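Side-chain contacts in sensor protein (Vibrio cholerae, PDB 3BY9), which senses C4-dicarboxylates such as succinate through this sensor domain and probably passes the signal on as the histidine kinase of a two-component system: residues D171-F176 against T251-S256; E225-E230 against Q235-V240. All coordinates share one frame; numbering follows the deposited sequence. Where two conformers were deposited one is given.

Contact 1 of 2, residues D171-F176 against T251-S256; sequences DHQVVF and TIRVLS
Gln173 and Arg253 meet with their side chains crossing at about a right angle, the carboxamide end of the glutamine set against the edge of the guanidinium group, close to its plane. The two flat groups are turned 67° from one another. As modelled, Gln173 NE2 lies 2.9 Å from Arg253 NH2, but the orientation of the amide is doubtful and whether the pair bonds is left open. Each side chain reaches the meeting point by a different route. Gln173 leaves a turn at a residue with positive phi, and its chain bends at chi2 (-57°), which folds the amide over toward the sheet. Arg253 rises from strand 250-257 and runs straight from CG to NE, carrying the guanidinium across to the turn. Thr251, two residues back on the same face of the strand, lays its CG2 3.9 Å above the guanidinium plane, over its centre. Most of the polar hold on the arginine comes from other parts of the chain: NE binds Thr169 OG1 at the end of the neighbouring strand 165-169, NH2 binds Leu219 O, and NH1 makes a weak bond to Ser242 OG. The turn has its own ties, since Asp170 OD1 accepts the backbone N-H groups of His172 and Val174. This small contact, burying 67 Å² in all, lies away from the ligand sites, on the four-stranded antiparallel sheet of the domain half carrying the termini, consistent with a PAS-like (PDC) sensor fold. Chemically, a buried arginine has its N-H groups spread over hydroxyl and carbonyl oxygens, which should limit rotation of the guanidinium; the glutamine is a neutral neighbour at one edge, bringing the turn after strand 165-169 against the sheet without supplying a countercharge.

Contact 2 of 2, residues E225-E230 against Q235-V240; sequences EWRKPE and QDDYIV. With CA (calcium ion), chain D.
Two backbone bonds, Trp226 N to Tyr238 O at 3.0 Å and Tyr238 N to Trp226 O at 2.9 Å, make these residues an antiparallel hydrogen-bonded pair. Val240, two residues beyond Tyr238 on the same strand, sets CG2 over the indole face in a CH-pi contact, 3.5 Å from the centroid of the Trp226 five-membered ring. Toward the hairpin's turn, the Gln235 amide bonds to the backbone of Lys228: OE1 receives Lys228 N on a lone pair (2.9 Å), while NE2 gives to Lys228 O from well above that carbonyl's plane. Kinked at chi2 (-71°) and chi4 (64°), Lys228 brings NZ to the syn lone pair of Asp236 OD1 at 2.7 Å; Trp215 adds a cation-pi contact. Asp237 OD1 binds the calcium ion at 2.5 Å, and Lys258 O and four waters complete its ligands. Glu225 OE1 holds Arg227 NH2 at 2.8 Å in the guanidinium plane and pairs with Lys258 NZ, its OE2 going to Tyr5. Calcium on OD1 and a calcium-bound water on OD2 thus mainly set the Asp237 carboxylate; Arg227 NH1, in a long salt bridge to OD2, may help offset the charges of Asp237 and Glu225.

Overall arrangement
Both contacts belong to the four-stranded antiparallel sheet in the half of the sensor domain that carries the chain termini; the succinate-binding residues lie in the other half. Their centres are 14 Å apart. In sequence, 171-176 comes first, then the two arms of contact 2, and 251-256 last. Strands 238-245 and 250-257 are sheet neighbours: Ser256 O approaches Ile239 N to 2.8 Å, a probable hydrogen bond, and Arg253 CD packs on Trp226 CZ2. Helix 5-27 covers Ile239 and Val254. Contact 1 thus brings a turn against the sheet's interior, whereas contact 2 is the edge hairpin itself, whose Asp237 shares the calcium ion with Lys258 near the chain's end.

Contact 1 of 2, residues D171-F176 against T251-S256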
ATOM      1  N   ASP A 171       7.385  -1.482   8.522  1.00 18.96           N
ATOM      2  CA  ASP A 171       8.560  -1.509   9.388  1.00 21.73           C
ATOM      3  C   ASP A 171       8.382  -1.301  10.897  1.00 22.11           C
ATOM      4  O   ASP A 171       9.275  -1.693  11.668  1.00 24.04           O
ATOM      5  CB  ASP A 171       9.614  -0.539   8.858  1.00 25.08           C
ATOM      6  CG  ASP A 171      10.166  -0.974   7.526  1.00 31.83           C
ATOM      7  OD1 ASP A 171      10.158  -2.194   7.236  1.00 32.62           O
ATOM      8  OD2 ASP A 171      10.624  -0.090   6.764  1.00 43.53           O
ATOM      9  N   HIS A 172       7.282  -0.669  11.324  1.00 18.38           N
ATOM     10  CA  HIS A 172       6.968  -0.474  12.760  1.00 18.12           C
ATOM     11  C   HIS A 172       6.001  -1.549  13.231  1.00 20.19           C
ATOM     12  O   HIS A 172       5.417  -1.456  14.327  1.00 20.10           O
ATOM     13  CB  HIS A 172       6.274   0.878  13.000  1.00 22.23           C
ATOM     14  CG  HIS A 172       7.176   2.053  12.843  1.00 29.33           C
ATOM     15  ND1 HIS A 172       8.164   2.356  13.755  1.00 37.58           N
ATOM     16  CD2 HIS A 172       7.248   2.998  11.877  1.00 29.02           C
ATOM     17  CE1 HIS A 172       8.804   3.444  13.359  1.00 31.77           C
ATOM     18  NE2 HIS A 172       8.269   3.853  12.222  1.00 35.15           N
ATOM     19  N   GLN A 173       5.812  -2.568  12.387  1.00 16.52           N
ATOM     20  CA  GLN A 173       4.898  -3.654  12.622  1.00 15.97           C
ATOM     21  C   GLN A 173       3.450  -3.184  12.643  1.00 17.20           C
ATOM     22  O   GLN A 173       2.590  -3.778  13.307  1.00 17.78           O
ATOM     23  CB  GLN A 173       5.243  -4.451  13.912  1.00 18.77           C
ATOM     24  CG  GLN A 173       6.719  -4.776  14.089  1.00 17.66           C
ATOM     25  CD  GLN A 173       7.345  -5.565  12.924  1.00 25.16           C
ATOM     26  OE1 GLN A 173       8.577  -5.728  12.849  1.00 25.68           O
ATOM     27  NE2 GLN A 173       6.516  -6.051  12.022  1.00 13.37           N
ATOM     28  N   VAL A 174       3.162  -2.083  11.951  1.00 11.35           N
ATOM     29  CA  VAL A 174       1.754  -1.703  11.849  1.00 12.14           C
ATOM     30  C   VAL A 174       1.099  -2.621  10.780  1.00 13.97           C
ATOM     31  O   VAL A 174       1.657  -2.853   9.685  1.00 11.87           O
ATOM     32  CB  VAL A 174       1.583  -0.221  11.420  1.00 12.53           C
ATOM     33  CG1 VAL A 174       0.079   0.112  11.244  1.00 16.63           C
ATOM     34  CG2 VAL A 174       2.177   0.703  12.514  1.00 18.76           C
ATOM     35  N   VAL A 175      -0.087  -3.131  11.108  1.00 10.41           N
ATOM     36  CA  VAL A 175      -0.852  -4.004  10.205  1.00 10.29           C
ATOM     37  C   VAL A 175      -1.548  -3.149   9.153  1.00 13.02           C
ATOM     38  O   VAL A 175      -2.432  -2.363   9.471  1.00 14.31           O
ATOM     39  CB  VAL A 175      -1.877  -4.833  11.027  1.00 12.02           C
ATOM     40  CG1 VAL A 175      -2.733  -5.662  10.090  1.00 10.78           C
ATOM     41  CG2 VAL A 175      -1.101  -5.791  11.968  1.00 11.79           C
ATOM     42  N   PHE A 176      -1.107  -3.280   7.887  1.00 10.16           N
ATOM     43  CA  PHE A 176      -1.665  -2.500   6.782  1.00 11.65           C
ATOM     44  C   PHE A 176      -2.703  -3.306   5.992  1.00 13.78           C
ATOM     45  O   PHE A 176      -3.601  -2.708   5.412  1.00 11.68           O
ATOM     46  CB  PHE A 176      -0.543  -2.045   5.846  1.00 14.51           C
ATOM     47  CG  PHE A 176      -1.031  -1.238   4.715  1.00 17.32           C
ATOM     48  CD1 PHE A 176      -1.634  -0.014   4.947  1.00 15.46           C
ATOM     49  CD2 PHE A 176      -0.963  -1.729   3.431  1.00 19.09           C
ATOM     50  CE1 PHE A 176      -2.184   0.739   3.893  1.00 17.87           C
ATOM     51  CE2 PHE A 176      -1.506  -0.996   2.358  1.00 15.78           C
ATOM     52  CZ  PHE A 176      -2.117   0.240   2.599  1.00 16.37           C
ATOM     53  N   THR A 251       5.991  -7.107   5.156  1.00 12.17           N
ATOM     54  CA  THR A 251       6.296  -8.504   5.499  1.00 10.73           C
ATOM     55  C   THR A 251       4.927  -9.202   5.596  1.00 10.43           C
ATOM     56  O   THR A 251       4.043  -8.714   6.276  1.00 12.43           O
ATOM     57  CB  THR A 251       7.038  -8.622   6.865  1.00 14.63           C
ATOM     58  OG1 THR A 251       8.341  -7.985   6.755  1.00 14.88           O
ATOM     59  CG2 THR A 251       7.274 -10.122   7.252  1.00 12.98           C
ATOM     60  N   ILE A 252       4.798 -10.340   4.922  0.50  9.50           N
ATOM     61  CA  ILE A 252       3.548 -11.121   4.962  0.50 10.08           C
ATOM     62  C   ILE A 252       3.702 -12.144   6.088  0.50 10.86           C
ATOM     63  O   ILE A 252       4.750 -12.780   6.216  0.50 11.03           O
ATOM     64  CB  ILE A 252       3.328 -11.881   3.650  0.50 10.91           C
ATOM     65  CG1 ILE A 252       3.449 -10.917   2.463  0.50 11.42           C
ATOM     66  CG2 ILE A 252       1.976 -12.580   3.666  0.50  9.82           C
ATOM     67  CD1 ILE A 252       3.506 -11.642   1.151  0.50 25.31           C
ATOM     68  N   ARG A 253       2.658 -12.321   6.903  1.00 10.12           N
ATOM     69  CA  ARG A 253       2.757 -13.270   8.003  1.00  8.34           C
ATOM     70  C   ARG A 253       1.526 -14.104   8.089  1.00 12.05           C
ATOM     71  O   ARG A 253       0.419 -13.568   7.934  1.00 10.21           O
ATOM     72  CB  ARG A 253       2.897 -12.474   9.315  1.00  8.97           C
ATOM     73  CG  ARG A 253       4.036 -11.405   9.209  1.00  9.99           C
ATOM     74  CD  ARG A 253       4.221 -10.710  10.565  1.00 10.87           C
ATOM     75  NE  ARG A 253       5.216  -9.618  10.619  1.00 12.17           N
ATOM     76  CZ  ARG A 253       6.441  -9.787  11.115  1.00 13.51           C
ATOM     77  NH1 ARG A 253       6.835 -10.997  11.526  1.00 13.89           N
ATOM     78  NH2 ARG A 253       7.207  -8.734  11.346  1.00 13.69           N
ATOM     79  N   VAL A 254       1.708 -15.404   8.313  1.00  8.52           N
ATOM     80  CA  VAL A 254       0.549 -16.292   8.463  1.00 12.28           C
ATOM     81  C   VAL A 254       0.530 -16.710   9.939  1.00 11.62           C
ATOM     82  O   VAL A 254       1.569 -17.060  10.531  1.00 10.49           O
ATOM     83  CB  VAL A 254       0.634 -17.507   7.492  1.00 10.84           C
ATOM     84  CG1 VAL A 254       1.959 -18.253   7.610  1.00 13.33           C
ATOM     85  CG2 VAL A 254      -0.512 -18.510   7.800  1.00  9.98           C
ATOM     86  N   LEU A 255      -0.661 -16.616  10.547  1.00  8.53           N
ATOM     87  CA  LEU A 255      -0.831 -16.897  11.980  1.00  8.18           C
ATOM     88  C   LEU A 255      -1.802 -18.043  12.181  1.00 12.24           C
ATOM     89  O   LEU A 255      -2.888 -18.023  11.604  1.00 11.53           O
ATOM     90  CB  LEU A 255      -1.453 -15.705  12.692  1.00  9.64           C
ATOM     91  CG  LEU A 255      -0.648 -14.453  12.989  1.00 12.25           C
ATOM     92  CD1 LEU A 255      -0.248 -13.842  11.661  1.00 19.22           C
ATOM     93  CD2 LEU A 255      -1.495 -13.440  13.757  1.00 15.83           C
ATOM     94  N   SER A 256      -1.386 -19.043  12.953  1.00  9.29           N
ATOM     95  CA  SER A 256      -2.244 -20.207  13.297  1.00 11.38           C
ATOM     96  C   SER A 256      -2.333 -20.279  14.810  1.00 13.66           C
ATOM     97  O   SER A 256      -1.326 -20.216  15.512  1.00 11.49           O
ATOM     98  CB  SER A 256      -1.620 -21.526  12.778  1.00 10.71           C
ATOM     99  OG  SER A 256      -1.705 -21.649  11.361  1.00 12.47           O
TER

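Contact 2 of 2, residues E225-E230 against Q235-V240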
ATOM      1  N   GLU A 225       6.587 -17.371  17.612  1.00 13.68           N
ATOM      2  CA  GLU A 225       5.289 -17.496  18.313  1.00 15.46           C
ATOM      3  C   GLU A 225       4.989 -16.140  18.865  1.00 15.66           C
ATOM      4  O   GLU A 225       5.910 -15.434  19.300  1.00 15.68           O
ATOM      5  CB  GLU A 225       5.327 -18.500  19.481  1.00 15.94           C
ATOM      6  CG  GLU A 225       5.543 -19.934  19.037  1.00 15.88           C
ATOM      7  CD  GLU A 225       5.374 -20.938  20.161  1.00 20.93           C
ATOM      8  OE1 GLU A 225       5.112 -20.506  21.299  1.00 21.77           O
ATOM      9  OE2 GLU A 225       5.520 -22.147  19.894  1.00 20.72           O
ATOM     10  N   TRP A 226       3.716 -15.766  18.825  1.00 11.52           N
ATOM     11  CA  TRP A 226       3.258 -14.480  19.359  1.00  9.88           C
ATOM     12  C   TRP A 226       2.398 -14.846  20.563  1.00 13.88           C
ATOM     13  O   TRP A 226       1.500 -15.665  20.443  1.00 16.24           O
ATOM     14  CB  TRP A 226       2.396 -13.745  18.346  1.00 14.20           C
ATOM     15  CG  TRP A 226       3.175 -13.167  17.184  1.00 15.83           C
ATOM     16  CD1 TRP A 226       4.512 -13.342  16.902  1.00 18.46           C
ATOM     17  CD2 TRP A 226       2.638 -12.368  16.121  1.00 13.16           C
ATOM     18  NE1 TRP A 226       4.830 -12.696  15.710  1.00 14.30           N
ATOM     19  CE2 TRP A 226       3.703 -12.097  15.217  1.00 15.61           C
ATOM     20  CE3 TRP A 226       1.353 -11.862  15.841  1.00 14.19           C
ATOM     21  CZ2 TRP A 226       3.525 -11.337  14.046  1.00 15.54           C
ATOM     22  CZ3 TRP A 226       1.167 -11.105  14.653  1.00 12.86           C
ATOM     23  CH2 TRP A 226       2.262 -10.857  13.776  1.00 14.54           C
ATOM     24  N   ARG A 227       2.680 -14.239  21.702  1.00 15.12           N
ATOM     25  CA  ARG A 227       1.908 -14.542  22.910  1.00 14.93           C
ATOM     26  C   ARG A 227       1.553 -13.283  23.650  1.00 14.41           C
ATOM     27  O   ARG A 227       2.045 -12.206  23.336  1.00 14.29           O
ATOM     28  CB  ARG A 227       2.700 -15.467  23.841  1.00 19.43           C
ATOM     29  CG  ARG A 227       3.728 -14.787  24.722  1.00 29.82           C
ATOM     30  CD  ARG A 227       4.450 -15.845  25.564  1.00 39.20           C
ATOM     31  NE  ARG A 227       5.160 -16.773  24.677  1.00 49.97           N
ATOM     32  CZ  ARG A 227       4.645 -17.887  24.151  1.00 53.45           C
ATOM     33  NH1 ARG A 227       3.393 -18.255  24.430  1.00 59.25           N
ATOM     34  NH2 ARG A 227       5.369 -18.608  23.299  1.00 45.95           N
ATOM     35  N   LYS A 228       0.618 -13.402  24.599  1.00 14.91           N
ATOM     36  CA  LYS A 228       0.233 -12.263  25.409  1.00 15.34           C
ATOM     37  C   LYS A 228       0.964 -12.407  26.745  1.00 20.37           C
ATOM     38  O   LYS A 228       1.394 -13.498  27.118  1.00 20.13           O
ATOM     39  CB  LYS A 228      -1.305 -12.241  25.643  1.00 18.93           C
ATOM     40  CG  LYS A 228      -2.084 -11.976  24.351  1.00 15.15           C
ATOM     41  CD  LYS A 228      -1.889 -10.552  23.918  1.00 17.09           C
ATOM     42  CE  LYS A 228      -2.552 -10.274  22.601  1.00 18.43           C
ATOM     43  NZ  LYS A 228      -4.042 -10.454  22.801  1.00 23.89           N
ATOM     44  N   PRO A 229       1.127 -11.285  27.461  1.00 25.22           N
ATOM     45  CA  PRO A 229       1.807 -11.282  28.759  1.00 33.23           C
ATOM     46  C   PRO A 229       1.274 -12.420  29.612  1.00 38.40           C
ATOM     47  O   PRO A 229       0.072 -12.663  29.635  1.00 41.06           O
ATOM     48  CB  PRO A 229       1.459  -9.903  29.324  1.00 26.43           C
ATOM     49  CG  PRO A 229       1.396  -9.041  28.084  1.00 30.77           C
ATOM     50  CD  PRO A 229       0.597  -9.952  27.129  1.00 23.71           C
ATOM     51  N   GLU A 230       2.164 -13.126  30.305  1.00 47.44           N
ATOM     52  CA  GLU A 230       1.733 -14.241  31.140  1.00 51.81           C
ATOM     53  C   GLU A 230       0.698 -13.765  32.136  1.00 53.19           C
ATOM     54  O   GLU A 230       0.799 -12.665  32.679  1.00 54.19           O
ATOM     55  CB  GLU A 230       2.899 -14.872  31.904  1.00 57.77           C
ATOM     56  CG  GLU A 230       2.429 -16.005  32.813  1.00 65.33           C
ATOM     57  CD  GLU A 230       3.503 -16.518  33.758  1.00 72.04           C
ATOM     58  OE1 GLU A 230       3.141 -17.236  34.720  1.00 74.17           O
ATOM     59  OE2 GLU A 230       4.699 -16.215  33.541  1.00 74.42           O
ATOM     60  N   GLN A 235      -5.226 -15.353  26.509  1.00 19.84           N
ATOM     61  CA  GLN A 235      -3.962 -15.850  25.998  1.00 22.11           C
ATOM     62  C   GLN A 235      -4.180 -16.373  24.582  1.00 20.29           C
ATOM     63  O   GLN A 235      -4.225 -17.590  24.343  1.00 28.44           O
ATOM     64  CB  GLN A 235      -3.420 -16.950  26.908  1.00 28.80           C
ATOM     65  CG  GLN A 235      -2.038 -17.465  26.468  1.00 30.46           C
ATOM     66  CD  GLN A 235      -1.013 -16.325  26.330  1.00 28.95           C
ATOM     67  OE1 GLN A 235      -0.729 -15.842  25.231  1.00 23.98           O
ATOM     68  NE2 GLN A 235      -0.499 -15.868  27.464  1.00 30.81           N
ATOM     69  N   ASP A 236      -4.391 -15.466  23.643  1.00 17.91           N
ATOM     70  CA  ASP A 236      -4.565 -15.916  22.257  1.00 16.58           C
ATOM     71  C   ASP A 236      -3.169 -15.942  21.639  1.00 20.71           C
ATOM     72  O   ASP A 236      -2.721 -14.954  21.064  1.00 19.04           O
ATOM     73  CB  ASP A 236      -5.517 -15.004  21.462  1.00 18.56           C
ATOM     74  CG  ASP A 236      -5.161 -13.533  21.528  1.00 19.30           C
ATOM     75  OD1 ASP A 236      -4.655 -13.069  22.583  1.00 19.24           O
ATOM     76  OD2 ASP A 236      -5.416 -12.812  20.531  1.00 20.07           O
ATOM     77  N   ASP A 237      -2.491 -17.075  21.795  1.00 19.78           N
ATOM     78  CA  ASP A 237      -1.159 -17.196  21.222  1.00 17.34           C
ATOM     79  C   ASP A 237      -1.197 -17.895  19.887  1.00 16.08           C
ATOM     80  O   ASP A 237      -2.113 -18.671  19.578  1.00 14.24           O
ATOM     81  CB  ASP A 237      -0.190 -17.869  22.173  1.00 17.14           C
ATOM     82  CG  ASP A 237      -0.691 -19.198  22.694  1.00 25.67           C
ATOM     83  OD1 ASP A 237      -1.905 -19.501  22.549  1.00 21.05           O
ATOM     84  OD2 ASP A 237       0.144 -19.928  23.252  1.00 29.23           O
ATOM     85  N   TYR A 238      -0.185 -17.607  19.085  1.00 13.98           N
ATOM     86  CA  TYR A 238      -0.120 -18.115  17.715  1.00 12.72           C
ATOM     87  C   TYR A 238       1.219 -18.607  17.284  1.00 11.18           C
ATOM     88  O   TYR A 238       2.227 -18.100  17.753  1.00 13.31           O
ATOM     89  CB  TYR A 238      -0.437 -16.973  16.731  1.00 10.56           C
ATOM     90  CG  TYR A 238      -1.884 -16.565  16.752  1.00 12.93           C
ATOM     91  CD1 TYR A 238      -2.768 -17.073  15.826  1.00 12.13           C
ATOM     92  CD2 TYR A 238      -2.366 -15.729  17.757  1.00 15.37           C
ATOM     93  CE1 TYR A 238      -4.122 -16.778  15.865  1.00 16.46           C
ATOM     94  CE2 TYR A 238      -3.752 -15.432  17.827  1.00 19.55           C
ATOM     95  CZ  TYR A 238      -4.605 -15.962  16.871  1.00 21.35           C
ATOM     96  OH  TYR A 238      -5.955 -15.692  16.929  1.00 23.30           O
ATOM     97  N   ILE A 239       1.208 -19.546  16.343  1.00 11.66           N
ATOM     98  CA  ILE A 239       2.466 -19.970  15.699  1.00 10.34           C
ATOM     99  C   ILE A 239       2.485 -19.059  14.420  1.00 11.15           C
ATOM    100  O   ILE A 239       1.528 -19.034  13.666  1.00 11.73           O
ATOM    101  CB  ILE A 239       2.433 -21.447  15.309  1.00 11.43           C
ATOM    102  CG1 ILE A 239       2.423 -22.279  16.613  1.00 16.64           C
ATOM    103  CG2 ILE A 239       3.709 -21.824  14.413  1.00 12.23           C
ATOM    104  CD1 ILE A 239       2.029 -23.733  16.395  1.00 15.63           C
ATOM    105  N   VAL A 240       3.592 -18.354  14.171  1.00  8.51           N
ATOM    106  CA  VAL A 240       3.601 -17.355  13.083  1.00  9.46           C
ATOM    107  C   VAL A 240       4.776 -17.525  12.150  1.00 11.39           C
ATOM    108  O   VAL A 240       5.913 -17.637  12.634  1.00 11.71           O
ATOM    109  CB  VAL A 240       3.711 -15.931  13.685  1.00 11.73           C
ATOM    110  CG1 VAL A 240       3.573 -14.901  12.609  1.00 11.44           C
ATOM    111  CG2 VAL A 240       2.580 -15.688  14.714  1.00  9.95           C
TER
HETATM  112 CA    CA D   2      -3.501 -21.342  22.827  1.00 21.77          CA
HETATM  113  O   HOH W   1      -6.373 -10.512  20.387  1.00 32.40           O
HETATM  114  O   HOH W   2      -2.118 -15.282  29.421  1.00 55.95           O
HETATM  115  O   HOH W   3      -4.116 -20.204  24.843  1.00 25.45           O
HETATM  116  O   HOH W   4      -1.468 -22.102  23.932  1.00 24.72           O
HETATM  117  O   HOH W   5      -4.445 -19.654  21.003  1.00 22.72           O
HETATM  118  O   HOH W   6      -5.998 -21.565  22.376  1.00 29.93           O